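PDB 3LFK: MarR Like Protein, TVG0766549 from Thermoplasma volcanium, which is of unknown function, reported as a mechanosensitive channel but built like MarR-type winged helix-turn-helix transcriptional regulators, so probably binds DNA. Local coordinates for residues 79-84 / 88-93; 43-48 / 68-73; 22-27 / 97-102. All blocks are in the same frame, centred on the assembly; numbering follows the deposited sequence.

Contact 1. Residues 79-84 / 88-93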
# COMPACT_ATOMS: atom_id res chain seq x y z
N ALA A 79 5.38 0.58 4.78
CA ALA A 79 5.63 -0.79 5.18
C ALA A 79 6.96 -0.87 5.89
O ALA A 79 7.82 0.02 5.79
CB ALA A 79 5.66 -1.68 3.93
N LEU A 80 7.15 -1.97 6.61
CA LEU A 80 8.43 -2.17 7.26
C LEU A 80 8.74 -3.63 7.43
O LEU A 80 7.88 -4.49 7.17
CB LEU A 80 8.51 -1.42 8.60
CG LEU A 80 7.38 -1.56 9.61
CD1 LEU A 80 7.60 -2.81 10.45
CD2 LEU A 80 7.37 -0.33 10.51
N GLU A 81 9.98 -3.91 7.80
CA GLU A 81 10.44 -5.28 8.03
C GLU A 81 10.43 -5.62 9.50
O GLU A 81 10.94 -4.87 10.33
CB GLU A 81 11.87 -5.49 7.58
CG GLU A 81 12.22 -5.02 6.22
CD GLU A 81 13.72 -5.08 6.03
OE1 GLU A 81 14.26 -6.21 6.06
OE2 GLU A 81 14.35 -4.01 5.86
N ASP A 82 9.85 -6.78 9.81
CA ASP A 82 9.80 -7.29 11.17
C ASP A 82 10.61 -8.58 11.11
O ASP A 82 10.05 -9.68 11.19
CB ASP A 82 8.34 -7.57 11.54
CG ASP A 82 8.19 -8.20 12.92
OD1 ASP A 82 8.66 -9.34 13.12
OD2 ASP A 82 7.60 -7.54 13.80
N LYS A 83 11.93 -8.46 10.95
CA LYS A 83 12.78 -9.64 10.87
C LYS A 83 12.77 -10.42 12.18
O LYS A 83 12.96 -9.85 13.26
CB LYS A 83 14.22 -9.27 10.52
CG LYS A 83 15.12 -10.50 10.38
CD LYS A 83 16.57 -10.16 10.09
CE LYS A 83 17.41 -11.43 9.97
NZ LYS A 83 18.85 -11.15 9.70
N GLU A 84 12.53 -11.72 12.08
CA GLU A 84 12.47 -12.57 13.26
C GLU A 84 12.97 -13.97 12.98
O GLU A 84 13.03 -14.41 11.83
CB GLU A 84 11.03 -12.63 13.77
CG GLU A 84 10.00 -12.82 12.67
CD GLU A 84 8.60 -12.92 13.21
OE1 GLU A 84 7.64 -12.83 12.41
OE2 GLU A 84 8.45 -13.08 14.44
N GLU A 88 12.24 -13.18 7.50
CA GLU A 88 11.73 -11.83 7.69
C GLU A 88 10.26 -11.72 7.31
O GLU A 88 9.80 -12.37 6.36
CB GLU A 88 12.57 -10.83 6.89
CG GLU A 88 12.97 -11.30 5.51
CD GLU A 88 14.44 -11.03 5.21
OE1 GLU A 88 15.14 -11.99 4.82
OE2 GLU A 88 14.89 -9.87 5.38
N LYS A 89 9.53 -10.91 8.08
CA LYS A 89 8.10 -10.68 7.89
C LYS A 89 7.90 -9.23 7.45
O LYS A 89 8.51 -8.32 8.02
CB LYS A 89 7.37 -10.88 9.22
CG LYS A 89 6.04 -11.61 9.16
CD LYS A 89 6.25 -13.11 9.02
CE LYS A 89 4.98 -13.88 9.36
NZ LYS A 89 4.62 -13.76 10.81
N ILE A 90 7.06 -9.01 6.45
CA ILE A 90 6.80 -7.65 5.95
C ILE A 90 5.43 -7.22 6.47
O ILE A 90 4.45 -7.97 6.35
CB ILE A 90 6.80 -7.60 4.42
CG1 ILE A 90 8.13 -8.13 3.87
CG2 ILE A 90 6.48 -6.18 3.94
CD1 ILE A 90 9.38 -7.49 4.49
N VAL A 91 5.34 -6.03 7.07
CA VAL A 91 4.07 -5.56 7.63
C VAL A 91 3.76 -4.14 7.20
O VAL A 91 4.68 -3.33 7.01
CB VAL A 91 4.07 -5.57 9.19
CG1 VAL A 91 4.63 -6.89 9.72
CG2 VAL A 91 4.89 -4.44 9.70
N LEU A 92 2.48 -3.84 7.00
CA LEU A 92 2.10 -2.49 6.64
C LEU A 92 2.13 -1.65 7.91
O LEU A 92 1.85 -2.15 9.01
CB LEU A 92 0.67 -2.43 6.07
CG LEU A 92 0.45 -3.09 4.71
CD1 LEU A 92 -1.00 -3.01 4.34
CD2 LEU A 92 1.31 -2.41 3.65
N THR A 93 2.52 -0.39 7.78
CA THR A 93 2.46 0.51 8.93
C THR A 93 1.01 0.99 8.99
O THR A 93 0.23 0.74 8.08
CB THR A 93 3.32 1.75 8.71
OG1 THR A 93 2.87 2.40 7.51
CG2 THR A 93 4.79 1.38 8.53
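Leu80 and Val91 face each other as a hydrogen-bonded antiparallel pair, and their two backbone bonds illustrate how a hairpin is held in register. Leu80 N donates to Val91 O at 2.8 Å, and Val91 N returns a bond of 3.0 Å to Leu80 O, nearly straight at 173°. Further along, Asp82 N reaches Lys89 O at 2.7 Å; the return bond, Lys89 N to Asp82 O, is weak. Carbonyl oxygens also receive CA-H groups: Ala79 CA lies 3.3 Å from Val91 O, while Glu81 CA approaches Lys89 O. The two strands, 79-84 and 87-92, make the β-hairpin wing of a winged helix-turn-helix domain, and strand 51-53 extends the sheet beside 87-92.

Apolar packing differs on the two faces. On the one carrying Ala79, Ile90 and Leu92, the side chains of Ile90 and Glu81 lie side by side, CD1 nearest CG; Ile90 also packs on Leu70 and Ile57, and Leu92 on Leu42 and Leu45. On the other, Leu80 CD1 lies closer than usual to Val91 CG2, 3.3 Å. A chi1 of 49° sets Leu80 CG between backbone N and carbonyl carbon, and chi2 then sends CD1 to Val91 and CD2 to Thr93 CG2, 3.7 Å away. The hydroxyl of Thr93 is engaged differently, bonded to Gly77 O and to Gly96 N, where it caps the helix that follows.

Charged groups gather near the turn. Glu84 OE1 forms a long salt bridge of 3.5 Å with Lys89 NZ, the Glu84 end being poorly ordered. Glu81 and Glu88 instead lie side by side and point the same way, their carboxylate planes 19° apart and OE1 of Glu81 3.8 Å from OE2 of Glu88, a closeness that may slightly raise the proton affinity of one, although solvent can screen them.

Contact 2. Residues 43-48 / 68-73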
# COMPACT_ATOMS: atom_id res chain seq x y z
N LEU A 43 -1.58 -3.22 -2.17
CA LEU A 43 -2.88 -3.88 -2.05
C LEU A 43 -2.68 -5.38 -1.80
O LEU A 43 -3.49 -6.01 -1.12
CB LEU A 43 -3.73 -3.65 -3.31
CG LEU A 43 -4.11 -2.19 -3.55
CD1 LEU A 43 -5.03 -2.08 -4.76
CD2 LEU A 43 -4.76 -1.61 -2.33
N PHE A 44 -1.62 -5.95 -2.35
CA PHE A 44 -1.35 -7.37 -2.12
C PHE A 44 -1.09 -7.54 -0.62
O PHE A 44 -1.62 -8.44 0.02
CB PHE A 44 -0.13 -7.80 -2.94
CG PHE A 44 0.35 -9.20 -2.64
CD1 PHE A 44 -0.18 -10.29 -3.32
CD2 PHE A 44 1.33 -9.41 -1.67
CE1 PHE A 44 0.27 -11.58 -3.03
CE2 PHE A 44 1.79 -10.70 -1.38
CZ PHE A 44 1.25 -11.78 -2.06
N LEU A 45 -0.29 -6.66 -0.03
CA LEU A 45 -0.00 -6.75 1.38
C LEU A 45 -1.28 -6.57 2.22
O LEU A 45 -1.48 -7.28 3.21
CB LEU A 45 1.05 -5.69 1.78
CG LEU A 45 2.43 -5.93 1.14
CD1 LEU A 45 3.33 -4.69 1.37
CD2 LEU A 45 3.09 -7.15 1.75
N LYS A 46 -2.13 -5.63 1.82
CA LYS A 46 -3.36 -5.36 2.53
C LYS A 46 -4.29 -6.57 2.45
O LYS A 46 -4.91 -6.94 3.45
CB LYS A 46 -4.07 -4.14 1.93
CG LYS A 46 -5.29 -3.68 2.71
CD LYS A 46 -4.87 -3.17 4.09
CE LYS A 46 -6.04 -2.57 4.89
NZ LYS A 46 -6.98 -3.62 5.39
N THR A 47 -4.34 -7.19 1.28
CA THR A 47 -5.20 -8.36 1.04
C THR A 47 -4.79 -9.56 1.88
O THR A 47 -5.62 -10.40 2.23
CB THR A 47 -5.16 -8.76 -0.45
OG1 THR A 47 -5.86 -7.77 -1.22
CG2 THR A 47 -5.81 -10.13 -0.67
N HIS A 48 -3.50 -9.66 2.19
CA HIS A 48 -2.99 -10.75 3.01
C HIS A 48 -2.76 -10.32 4.46
O HIS A 48 -1.72 -10.61 5.06
CB HIS A 48 -1.73 -11.31 2.37
CG HIS A 48 -1.99 -11.91 1.02
ND1 HIS A 48 -2.54 -13.16 0.85
CD2 HIS A 48 -1.92 -11.37 -0.22
CE1 HIS A 48 -2.79 -13.37 -0.43
NE2 HIS A 48 -2.43 -12.29 -1.10
N SER A 68 12.64 -4.35 -4.96
CA SER A 68 12.81 -2.93 -5.27
C SER A 68 11.49 -2.20 -5.02
O SER A 68 11.48 -1.08 -4.49
CB SER A 68 13.21 -2.74 -6.74
OG SER A 68 13.29 -1.37 -7.07
N VAL A 69 10.39 -2.82 -5.43
CA VAL A 69 9.08 -2.19 -5.23
C VAL A 69 8.82 -2.04 -3.72
O VAL A 69 8.37 -0.98 -3.24
CB VAL A 69 7.95 -3.03 -5.87
CG1 VAL A 69 6.62 -2.29 -5.73
CG2 VAL A 69 8.23 -3.25 -7.35
N LEU A 70 9.10 -3.10 -2.97
CA LEU A 70 8.90 -3.08 -1.51
C LEU A 70 9.77 -2.00 -0.86
O LEU A 70 9.29 -1.31 0.04
CB LEU A 70 9.25 -4.45 -0.92
CG LEU A 70 9.13 -4.57 0.61
CD1 LEU A 70 7.72 -4.20 1.09
CD2 LEU A 70 9.48 -6.01 1.03
N LYS A 71 11.03 -1.87 -1.28
CA LYS A 71 11.89 -0.85 -0.69
C LYS A 71 11.30 0.53 -0.88
O LYS A 71 11.43 1.38 -0.02
CB LYS A 71 13.31 -0.90 -1.25
CG LYS A 71 14.10 -2.06 -0.68
CD LYS A 71 15.52 -2.09 -1.26
CE LYS A 71 15.97 -3.50 -1.55
NZ LYS A 71 17.32 -3.51 -2.17
N ASN A 72 10.66 0.78 -2.02
CA ASN A 72 10.01 2.08 -2.20
C ASN A 72 8.87 2.25 -1.18
O ASN A 72 8.73 3.31 -0.57
CB ASN A 72 9.48 2.23 -3.63
CG ASN A 72 10.57 2.63 -4.59
OD1 ASN A 72 11.28 3.60 -4.34
ND2 ASN A 72 10.70 1.91 -5.69
N LEU A 73 8.05 1.21 -0.98
CA LEU A 73 6.97 1.31 -0.00
C LEU A 73 7.52 1.55 1.38
O LEU A 73 6.88 2.25 2.18
CB LEU A 73 6.09 0.05 -0.00
CG LEU A 73 5.37 -0.20 -1.32
CD1 LEU A 73 4.53 -1.45 -1.14
CD2 LEU A 73 4.48 0.96 -1.72
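Leu45 holds its CG opposite the carbonyl carbon (chi1 -65°), and Leu73 does the same (chi1 -63°); this aims each CG at the facing helix, and an extended second torsion brings CD1 of each to the interface. Leu70 takes another course: its CB leaves the helix at an angle to the partner, but with CG turned opposite the backbone N (chi1 178°) the methyl end swings back toward Leu45. In the winged helix-turn-helix fold this is the meeting of the first helix of the core, 36-47, with 66-76, which by its place after helix 54-60 and before the wing probably corresponds to the DNA-recognition helix of MarR-like regulators.

The contact is small and wholly apolar. A single methyl, Leu45 CD1, serves both partners, approaching Leu73 CD1 at 4.3 Å and Leu70 CD1 at 4.4 Å, one helical turn apart. The backbones stay well separated, with 10.1 Å between Leu45 CA and Leu70 CA, so the helices meet through the ends of leucines. Around this point the core is completed by others: Ile57 of helix 54-60 touches Leu45, Leu54 touches Leu70, and Leu41, one turn before Leu45, also packs on Leu73.

On another side of helix 36-47, the first residue to leave helical geometry folds its imidazole back over an aromatic neighbour, placing His48 CD2 3.5 Å above the plane of the Phe44 ring, over its centre.

Contact 3. Residues 22-27 / 97-102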
# COMPACT_ATOMS: atom_id res chain seq x y z
N PRO A 22 -4.10 10.47 9.39
CA PRO A 22 -2.76 10.72 8.85
C PRO A 22 -2.80 11.70 7.69
O PRO A 22 -3.82 11.83 7.02
CB PRO A 22 -2.29 9.33 8.40
CG PRO A 22 -3.56 8.62 8.10
CD PRO A 22 -4.48 9.05 9.22
N VAL A 23 -1.72 12.43 7.48
CA VAL A 23 -1.65 13.34 6.35
C VAL A 23 -0.57 12.72 5.48
O VAL A 23 0.55 12.49 5.94
CB VAL A 23 -1.24 14.75 6.78
CG1 VAL A 23 -1.15 15.65 5.54
CG2 VAL A 23 -2.27 15.29 7.74
N ILE A 24 -0.96 12.43 4.24
CA ILE A 24 -0.10 11.77 3.25
C ILE A 24 0.23 12.76 2.13
O ILE A 24 -0.65 13.51 1.69
CB ILE A 24 -0.85 10.57 2.65
CG1 ILE A 24 -1.43 9.68 3.77
CG2 ILE A 24 0.11 9.75 1.73
CD1 ILE A 24 -0.36 9.07 4.69
N LYS A 25 1.48 12.76 1.67
CA LYS A 25 1.90 13.62 0.57
C LYS A 25 1.26 13.08 -0.70
O LYS A 25 1.20 11.86 -0.91
CB LYS A 25 3.42 13.60 0.40
CG LYS A 25 4.20 14.29 1.49
CD LYS A 25 5.62 14.59 0.98
CE LYS A 25 6.49 15.25 2.04
NZ LYS A 25 6.76 14.34 3.19
N GLY A 26 0.82 13.98 -1.56
CA GLY A 26 0.15 13.52 -2.77
C GLY A 26 -1.35 13.40 -2.51
O GLY A 26 -1.84 13.67 -1.40
N LYS A 27 -2.08 12.96 -3.53
CA LYS A 27 -3.53 12.84 -3.48
C LYS A 27 -4.01 11.47 -3.90
O LYS A 27 -3.43 10.86 -4.80
CB LYS A 27 -4.17 13.86 -4.44
CG LYS A 27 -3.81 15.31 -4.13
CD LYS A 27 -4.30 16.26 -5.24
CE LYS A 27 -3.98 17.71 -4.89
NZ LYS A 27 -4.26 18.66 -6.02
N GLU A 97 -1.65 1.01 5.87
CA GLU A 97 -3.00 0.43 5.95
C GLU A 97 -4.01 1.50 5.54
O GLU A 97 -4.93 1.24 4.76
CB GLU A 97 -3.28 -0.06 7.37
CG GLU A 97 -2.29 -1.12 7.80
CD GLU A 97 -2.91 -2.30 8.49
OE1 GLU A 97 -3.64 -2.07 9.48
OE2 GLU A 97 -2.66 -3.44 8.05
N PHE A 98 -3.82 2.72 6.04
CA PHE A 98 -4.70 3.83 5.72
C PHE A 98 -4.77 4.08 4.20
O PHE A 98 -5.85 4.21 3.61
CB PHE A 98 -4.20 5.12 6.41
CG PHE A 98 -5.03 6.34 6.11
CD1 PHE A 98 -6.21 6.58 6.79
CD2 PHE A 98 -4.64 7.22 5.11
CE1 PHE A 98 -6.99 7.69 6.47
CE2 PHE A 98 -5.42 8.32 4.78
CZ PHE A 98 -6.60 8.56 5.47
N VAL A 99 -3.60 4.16 3.57
CA VAL A 99 -3.54 4.45 2.15
C VAL A 99 -4.11 3.29 1.35
O VAL A 99 -4.83 3.50 0.38
CB VAL A 99 -2.07 4.76 1.77
CG1 VAL A 99 -1.91 4.78 0.27
CG2 VAL A 99 -1.68 6.13 2.36
N ALA A 100 -3.77 2.07 1.75
CA ALA A 100 -4.24 0.87 1.05
C ALA A 100 -5.76 0.82 1.12
O ALA A 100 -6.41 0.53 0.12
CB ALA A 100 -3.63 -0.39 1.69
N GLN A 101 -6.32 1.10 2.28
CA GLN A 101 -7.78 1.07 2.43
C GLN A 101 -8.46 2.18 1.61
O GLN A 101 -9.50 1.96 0.99
CB GLN A 101 -8.16 1.19 3.90
CG GLN A 101 -9.61 0.74 4.21
CD GLN A 101 -9.89 -0.72 3.84
OE1 GLN A 101 -9.00 -1.45 3.39
NE2 GLN A 101 -11.13 -1.15 4.04
N ALA A 102 -7.86 3.38 1.59
CA ALA A 102 -8.43 4.49 0.82
C ALA A 102 -8.50 4.14 -0.65
O ALA A 102 -9.50 4.43 -1.34
CB ALA A 102 -7.60 5.75 1.03
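Phe98 and Pro22 approach from opposite directions, and the phenyl ring can be followed outward as an example of a proline seated on an aromatic face. Phe98 CB is already within 3.9 Å of Pro22 CG. With CG placed opposite the backbone N (chi1 178°), the ring leaves helix 94-116 toward the incoming chain, and Phe98 CG touches Pro22 CG at 3.4 Å. Beyond it, Phe98 CD1 and CE1 meet both CG and CD of Pro22, CD1 coming within 3.6 Å of CG. Phe98 CD2 and CE2 meet Pro22 CG, the former at 3.5 Å, and CD2 also has Ile24 CG1 obliquely beside it at 4.3 Å. At the tip, Phe98 CZ still lies 4.0 Å from Pro22 CG. The same proline carbon thus sits over the centre of one face in a CH-pi contact, 3.4 Å from Pro22 CG to the Phe98 ring centroid and only 15° off the ring normal.

Next along the helix, Val99 uses one branch alone. Its CG2 rests against Ile24, closest to CG1 at 3.8 Å, with CG2 and CD1 of the isoleucine only slightly farther away. Tyr32 packs on both residues, and Leu42 of helix 36-47 reaches Val99.

Val23 points away from the helix and bonds through its backbone to strand 12-14. The arrangement is that of a short β-hairpin, 12-14 with 23-24, laid by its second strand on the long helix that follows the wing of a winged helix-turn-helix domain.

Of the segments in contact, 22-27 comes first in the chain and 97-102 last, so contact 3 brings together two segments about 70 residues apart, with the other contacts lying between them in sequence; contact 2 is completed before contact 1 begins. Contacts 1 and 2 have centres about 10 Å apart and share one core, where Ile90 CG2 meets Leu70 CD1 at 3.7 Å and Leu92 packs on helix 36-47. Contact 3 lies about 14 Å from contact 2 between centres. Contacts 1 and 3, about 19 Å apart, connect through Leu92 and Glu97. Wing and probable recognition helix pack against a common core with helix 36-47, which also touches the long helix 94-116.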